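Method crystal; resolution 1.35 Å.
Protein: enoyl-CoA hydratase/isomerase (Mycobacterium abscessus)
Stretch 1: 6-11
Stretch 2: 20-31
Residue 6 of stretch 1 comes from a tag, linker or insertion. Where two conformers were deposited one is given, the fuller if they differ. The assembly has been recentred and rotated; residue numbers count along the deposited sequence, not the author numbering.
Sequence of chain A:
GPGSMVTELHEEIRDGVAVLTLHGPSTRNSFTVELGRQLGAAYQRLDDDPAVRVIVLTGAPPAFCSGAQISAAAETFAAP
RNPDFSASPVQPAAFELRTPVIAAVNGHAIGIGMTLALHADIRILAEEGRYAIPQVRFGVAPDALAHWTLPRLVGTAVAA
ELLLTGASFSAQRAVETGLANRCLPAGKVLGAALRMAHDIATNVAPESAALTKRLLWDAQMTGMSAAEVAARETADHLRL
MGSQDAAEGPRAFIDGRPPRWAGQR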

ATOM      1  N   VAL A   6      -9.049 -35.806   6.656  1.00 26.55           N
ATOM      2  CA  VAL A   6     -10.024 -35.020   5.855  1.00 25.63           C
ATOM      3  C   VAL A   6     -10.388 -33.716   6.555  1.00 24.78           C
ATOM      4  O   VAL A   6     -10.577 -33.670   7.773  1.00 26.04           O
ATOM      5  CB  VAL A   6     -11.316 -35.810   5.576  1.00 26.38           C
ATOM      6  N   THR A   7     -10.439 -32.643   5.784  1.00 22.79           N
ATOM      7  CA  THR A   7     -11.043 -31.412   6.252  1.00 21.10           C
ATOM      8  C   THR A   7     -12.226 -31.169   5.351  1.00 20.41           C
ATOM      9  O   THR A   7     -12.084 -31.103   4.128  1.00 21.67           O
ATOM     10  CB  THR A   7     -10.069 -30.232   6.185  1.00 19.94           C
ATOM     11  OG1 THR A   7      -8.949 -30.506   7.033  1.00 20.25           O
ATOM     12  CG2 THR A   7     -10.742 -28.926   6.650  1.00 19.11           C
ATOM     13  N   GLU A   8     -13.394 -31.051   5.962  1.00 20.08           N
ATOM     14  CA  GLU A   8     -14.628 -30.869   5.207  1.00 19.89           C
ATOM     15  C   GLU A   8     -14.946 -29.393   5.052  1.00 18.81           C
ATOM     16  O   GLU A   8     -14.444 -28.573   5.810  1.00 18.37           O
ATOM     17  CB  GLU A   8     -15.791 -31.547   5.926  1.00 20.85           C
ATOM     18  CG  GLU A   8     -15.633 -33.047   6.119  1.00 23.55           C
ATOM     19  CD  GLU A   8     -16.779 -33.639   6.904  1.00 28.02           C
ATOM     20  OE1 GLU A   8     -17.490 -32.888   7.614  1.00 29.25           O
ATOM     21  OE2 GLU A   8     -16.971 -34.872   6.819  1.00 31.80           O
ATOM     22  N   LEU A   9     -15.770 -29.071   4.063  1.00 18.10           N
ATOM     23  CA  LEU A   9     -16.312 -27.728   3.901  1.00 17.58           C
ATOM     24  C   LEU A   9     -17.791 -27.747   4.251  1.00 17.58           C
ATOM     25  O   LEU A   9     -18.580 -28.453   3.602  1.00 18.93           O
ATOM     26  CB  LEU A   9     -16.122 -27.243   2.463  1.00 17.07           C
ATOM     27  CG  LEU A   9     -16.502 -25.798   2.152  1.00 16.72           C
ATOM     28  CD1 LEU A   9     -15.617 -24.835   2.933  1.00 17.16           C
ATOM     29  CD2 LEU A   9     -16.394 -25.543   0.670  1.00 16.62           C
ATOM     30  N   HIS A  10     -18.167 -26.987   5.276  1.00 16.98           N
ATOM     31  CA  HIS A  10     -19.575 -26.857   5.654  1.00 17.55           C
ATOM     32  C   HIS A  10     -20.132 -25.544   5.116  1.00 17.53           C
ATOM     33  O   HIS A  10     -19.397 -24.565   4.951  1.00 17.14           O
ATOM     34  CB  HIS A  10     -19.748 -26.945   7.173  1.00 17.67           C
ATOM     35  CG  HIS A  10     -19.362 -28.276   7.752  1.00 20.42           C
ATOM     36  ND1 HIS A  10     -19.317 -28.506   9.110  1.00 22.96           N
ATOM     37  CD2 HIS A  10     -19.001 -29.443   7.161  1.00 21.97           C
ATOM     38  CE1 HIS A  10     -18.957 -29.759   9.331  1.00 22.48           C
ATOM     39  NE2 HIS A  10     -18.750 -30.349   8.167  1.00 23.27           N
ATOM     40  N   GLU A  11     -21.428 -25.524   4.838  1.00 17.27           N
ATOM     41  CA  GLU A  11     -22.097 -24.367   4.264  1.00 18.07           C
ATOM     42  C   GLU A  11     -23.476 -24.160   4.876  1.00 19.14           C
ATOM     43  O   GLU A  11     -24.256 -25.116   5.033  1.00 20.55           O
ATOM     44  CB  GLU A  11     -22.211 -24.519   2.746  1.00 17.80           C
ATOM     45  CG  GLU A  11     -22.888 -23.336   2.058  1.00 20.44           C
ATOM     46  CD  GLU A  11     -23.017 -23.543   0.574  1.00 21.79           C
ATOM     47  OE1 GLU A  11     -22.006 -23.879  -0.076  1.00 24.70           O
ATOM     48  OE2 GLU A  11     -24.141 -23.392   0.057  1.00 24.33           O
ATOM     49  N   LEU A  20     -19.258 -20.311   5.066  1.00 12.79           N
ATOM     50  CA  LEU A  20     -18.447 -21.475   4.760  1.00 13.11           C
ATOM     51  C   LEU A  20     -17.495 -21.745   5.906  1.00 13.41           C
ATOM     52  O   LEU A  20     -16.751 -20.836   6.328  1.00 13.75           O
ATOM     53  CB  LEU A  20     -17.653 -21.248   3.481  1.00 12.66           C
ATOM     54  CG  LEU A  20     -18.459 -21.102   2.193  1.00 12.75           C
ATOM     55  CD1 LEU A  20     -17.545 -20.708   1.072  1.00 13.51           C
ATOM     56  CD2 LEU A  20     -19.176 -22.427   1.854  1.00 13.92           C
ATOM     57  N   THR A  21     -17.501 -22.988   6.409  1.00 13.67           N
ATOM     58  CA  THR A  21     -16.644 -23.359   7.523  1.00 13.84           C
ATOM     59  C   THR A  21     -15.681 -24.463   7.126  1.00 14.48           C
ATOM     60  O   THR A  21     -16.106 -25.515   6.622  1.00 14.91           O
ATOM     61  CB  THR A  21     -17.483 -23.820   8.742  1.00 14.41           C
ATOM     62  OG1 THR A  21     -18.420 -22.795   9.085  1.00 15.08           O
ATOM     63  CG2 THR A  21     -16.573 -24.084   9.940  1.00 15.88           C
ATOM     64  N   LEU A  22     -14.393 -24.215   7.355  1.00 14.01           N
ATOM     65  CA  LEU A  22     -13.340 -25.205   7.138  1.00 14.61           C
ATOM     66  C   LEU A  22     -13.331 -26.080   8.383  1.00 15.53           C
ATOM     67  O   LEU A  22     -13.024 -25.612   9.471  1.00 14.97           O
ATOM     68  CB  LEU A  22     -11.980 -24.521   6.935  1.00 14.20           C
ATOM     69  CG  LEU A  22     -11.927 -23.427   5.866  1.00 14.01           C
ATOM     70  CD1 LEU A  22     -10.570 -22.732   5.902  1.00 14.99           C
ATOM     71  CD2 LEU A  22     -12.208 -23.967   4.484  1.00 15.51           C
ATOM     72  N   HIS A  23     -13.690 -27.350   8.212  1.00 16.49           N
ATOM     73  CA  HIS A  23     -13.970 -28.228   9.351  1.00 18.89           C
ATOM     74  C   HIS A  23     -13.098 -29.481   9.354  1.00 19.31           C
ATOM     75  O   HIS A  23     -13.408 -30.470   8.685  1.00 19.30           O
ATOM     76  CB  HIS A  23     -15.458 -28.598   9.369  1.00 19.32           C
ATOM     77  CG  HIS A  23     -15.849 -29.489  10.508  1.00 22.57           C
ATOM     78  ND1 HIS A  23     -16.306 -28.997  11.712  1.00 25.28           N
ATOM     79  CD2 HIS A  23     -15.866 -30.839  10.622  1.00 25.02           C
ATOM     80  CE1 HIS A  23     -16.577 -30.006  12.522  1.00 24.85           C
ATOM     81  NE2 HIS A  23     -16.320 -31.135  11.885  1.00 25.63           N
ATOM     82  N   GLY A  24     -11.996 -29.427  10.101  1.00 19.36           N
ATOM     83  CA  GLY A  24     -11.087 -30.562  10.270  1.00 21.19           C
ATOM     84  C   GLY A  24     -10.512 -30.577  11.675  1.00 22.51           C
ATOM     85  O   GLY A  24      -9.335 -30.275  11.863  1.00 21.43           O
ATOM     86  N   PRO A  25     -11.342 -30.951  12.674  1.00 24.51           N
ATOM     87  CA  PRO A  25     -10.949 -30.896  14.091  1.00 25.42           C
ATOM     88  C   PRO A  25      -9.634 -31.615  14.412  1.00 25.70           C
ATOM     89  O   PRO A  25      -8.830 -31.088  15.183  1.00 27.14           O
ATOM     90  CB  PRO A  25     -12.134 -31.553  14.809  1.00 26.16           C
ATOM     91  CG  PRO A  25     -13.300 -31.237  13.927  1.00 26.58           C
ATOM     92  CD  PRO A  25     -12.750 -31.369  12.523  1.00 25.22           C
ATOM     93  N   SER A  26      -9.387 -32.765  13.796  1.00 25.64           N
ATOM     94  CA  SER A  26      -8.171 -33.534  14.087  1.00 25.68           C
ATOM     95  C   SER A  26      -6.865 -32.888  13.598  1.00 24.31           C
ATOM     96  O   SER A  26      -5.777 -33.254  14.047  1.00 24.72           O
ATOM     97  CB  SER A  26      -8.294 -34.959  13.544  1.00 26.60           C
ATOM     98  OG  SER A  26      -8.432 -34.948  12.135  1.00 28.29           O
ATOM     99  N   THR A  27      -6.969 -31.920  12.685  1.00 22.66           N
ATOM    100  CA  THR A  27      -5.775 -31.309  12.087  1.00 21.17           C
ATOM    101  C   THR A  27      -5.796 -29.777  12.107  1.00 19.77           C
ATOM    102  O   THR A  27      -5.059 -29.153  11.341  1.00 18.85           O
ATOM    103  CB  THR A  27      -5.574 -31.746  10.605  1.00 20.96           C
ATOM    104  OG1 THR A  27      -6.699 -31.322   9.815  1.00 21.05           O
ATOM    105  CG2 THR A  27      -5.400 -33.262  10.484  1.00 22.28           C
ATOM    106  N   ARG A  28      -6.609 -29.185  12.979  1.00 19.27           N
ATOM    107  CA  ARG A  28      -6.789 -27.730  13.017  0.60 18.59           C
ATOM    108  C   ARG A  28      -7.156 -27.200  11.622  1.00 17.60           C
ATOM    109  O   ARG A  28      -6.607 -26.184  11.133  1.00 16.07           O
ATOM    110  CB  ARG A  28      -5.547 -27.032  13.597  0.60 18.90           C
ATOM    111  CG  ARG A  28      -5.433 -27.141  15.117  0.60 21.75           C
ATOM    112  CD  ARG A  28      -4.158 -26.477  15.614  0.60 25.06           C
ATOM    113  NE  ARG A  28      -4.228 -26.142  17.035  0.60 28.66           N
ATOM    114  CZ  ARG A  28      -3.204 -25.688  17.755  0.60 29.09           C
ATOM    115  NH1 ARG A  28      -2.012 -25.517  17.199  0.60 29.68           N
ATOM    116  NH2 ARG A  28      -3.371 -25.405  19.041  0.60 30.84           N
ATOM    117  N   ASN A  29      -8.080 -27.916  10.983  1.00 16.77           N
ATOM    118  CA  ASN A  29      -8.658 -27.582   9.682  1.00 15.72           C
ATOM    119  C   ASN A  29      -7.597 -27.472   8.599  1.00 15.76           C
ATOM    120  O   ASN A  29      -7.622 -26.533   7.807  1.00 15.25           O
ATOM    121  CB  ASN A  29      -9.529 -26.301   9.754  1.00 15.37           C
ATOM    122  CG  ASN A  29     -10.362 -26.222  11.023  1.00 14.84           C
ATOM    123  OD1 ASN A  29     -10.931 -27.233  11.483  1.00 16.22           O
ATOM    124  ND2 ASN A  29     -10.436 -25.034  11.613  1.00 14.63           N
ATOM    125  N   SER A  30      -6.684 -28.443   8.545  1.00 15.36           N
ATOM    126  CA  SER A  30      -5.607 -28.423   7.554  1.00 15.82           C
ATOM    127  C   SER A  30      -6.145 -28.345   6.134  1.00 15.55           C
ATOM    128  O   SER A  30      -7.242 -28.825   5.834  1.00 16.35           O
ATOM    129  CB  SER A  30      -4.695 -29.647   7.691  1.00 16.69           C
ATOM    130  OG  SER A  30      -5.424 -30.830   7.405  1.00 18.56           O
ATOM    131  N   PHE A  31      -5.373 -27.695   5.268  1.00 15.36           N
ATOM    132  CA  PHE A  31      -5.714 -27.593   3.868  1.00 15.77           C
ATOM    133  C   PHE A  31      -5.381 -28.884   3.143  1.00 16.25           C
ATOM    134  O   PHE A  31      -4.324 -29.487   3.365  1.00 17.24           O
ATOM    135  CB  PHE A  31      -4.966 -26.434   3.207  1.00 15.51           C
ATOM    136  CG  PHE A  31      -5.386 -26.194   1.796  1.00 16.00           C
ATOM    137  CD1 PHE A  31      -6.554 -25.473   1.526  1.00 16.26           C
ATOM    138  CD2 PHE A  31      -4.646 -26.701   0.739  1.00 16.62           C
ATOM    139  CE1 PHE A  31      -6.976 -25.271   0.226  1.00 18.07           C
ATOM    140  CE2 PHE A  31      -5.063 -26.502  -0.577  1.00 17.06           C
ATOM    141  CZ  PHE A  31      -6.232 -25.772  -0.821  1.00 17.12           C
TER
HETATM  142  O   HOH W   1      -8.819 -32.881   9.755  1.00 23.60           O

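Residues 8-11 and 20-23 are neighbouring antiparallel strands, their axes 4.6 Å apart at closest approach and their directions 153° apart. Glu 8 pairs with His 23 and His 10 with Thr 21 as hydrogen-bonded pairs, each closing a small ring of two bonds. Glu 8 N donates to His 23 O and His 23 N to Glu 8 O, both at 2.8 Å; His 10 N donates to Thr 21 O and Thr 21 N to His 10 O, both at 2.9 Å. Between and beyond these rings lie the non-hydrogen-bonded pairs, Leu 9 with Leu 22 and Glu 11 with Leu 20. Here alpha carbons approach the carbonyls already engaged: Leu 9 CA lies 3.5 Å from Thr 21 O, and Leu 20 CA 3.2 Å from His 10 O.

The alternation of the strands sorts the side chains onto two faces. Leu 9, Glu 11, Leu 20 and Leu 22 share one. Leu 9 CD1 packs 3.8 Å from Leu 22 CD2 and 4.2 Å from Leu 20 CB, so branched aliphatic chains fill the space where Leu 20 and Leu 22 are buried. Glu 11 extends along Leu 20, with Glu 11 OE1 3.7 Å from Leu 20 CD2, while its carboxylate finds hydrogen bonds elsewhere in the structure.

The other face carries Glu 8, His 10, Thr 21 and His 23, a more polar set suited to its greater exposure. The two imidazoles form an offset stack, centroids 4.3 Å apart and planes at 24°, and His 23 CB sits over the face of the His 10 ring. Flat rings can thus cover each other diagonally across the strands while His 10 NE2 remains free to donate to Glu 8 OE1 at 2.9 Å, a bond within one strand that steadies the stacked ring.

Past the strands, Thr 7 anchors the turn that follows His 23. Its hydroxyl, Thr 7 OG1, donates to Ser 30 O at 2.7 Å, giving this buried polar group a partner. Glycine suits position 24 because an ideal CB there would lie only 2.4 Å from Thr 7 OG1. The turn is braced internally: Gly 24 N donates to Asn 29 OD1 and Gly 24 O accepts from Asn 29 N, both at 2.8 Å. A water completes the junction: water 1 O donates to Val 6 O, of the tag residue, at 2.8 Å and hydrogen-bonds Thr 27 OG1 at 2.6 Å. Altogether the contact buries 602 Å², both sides summed.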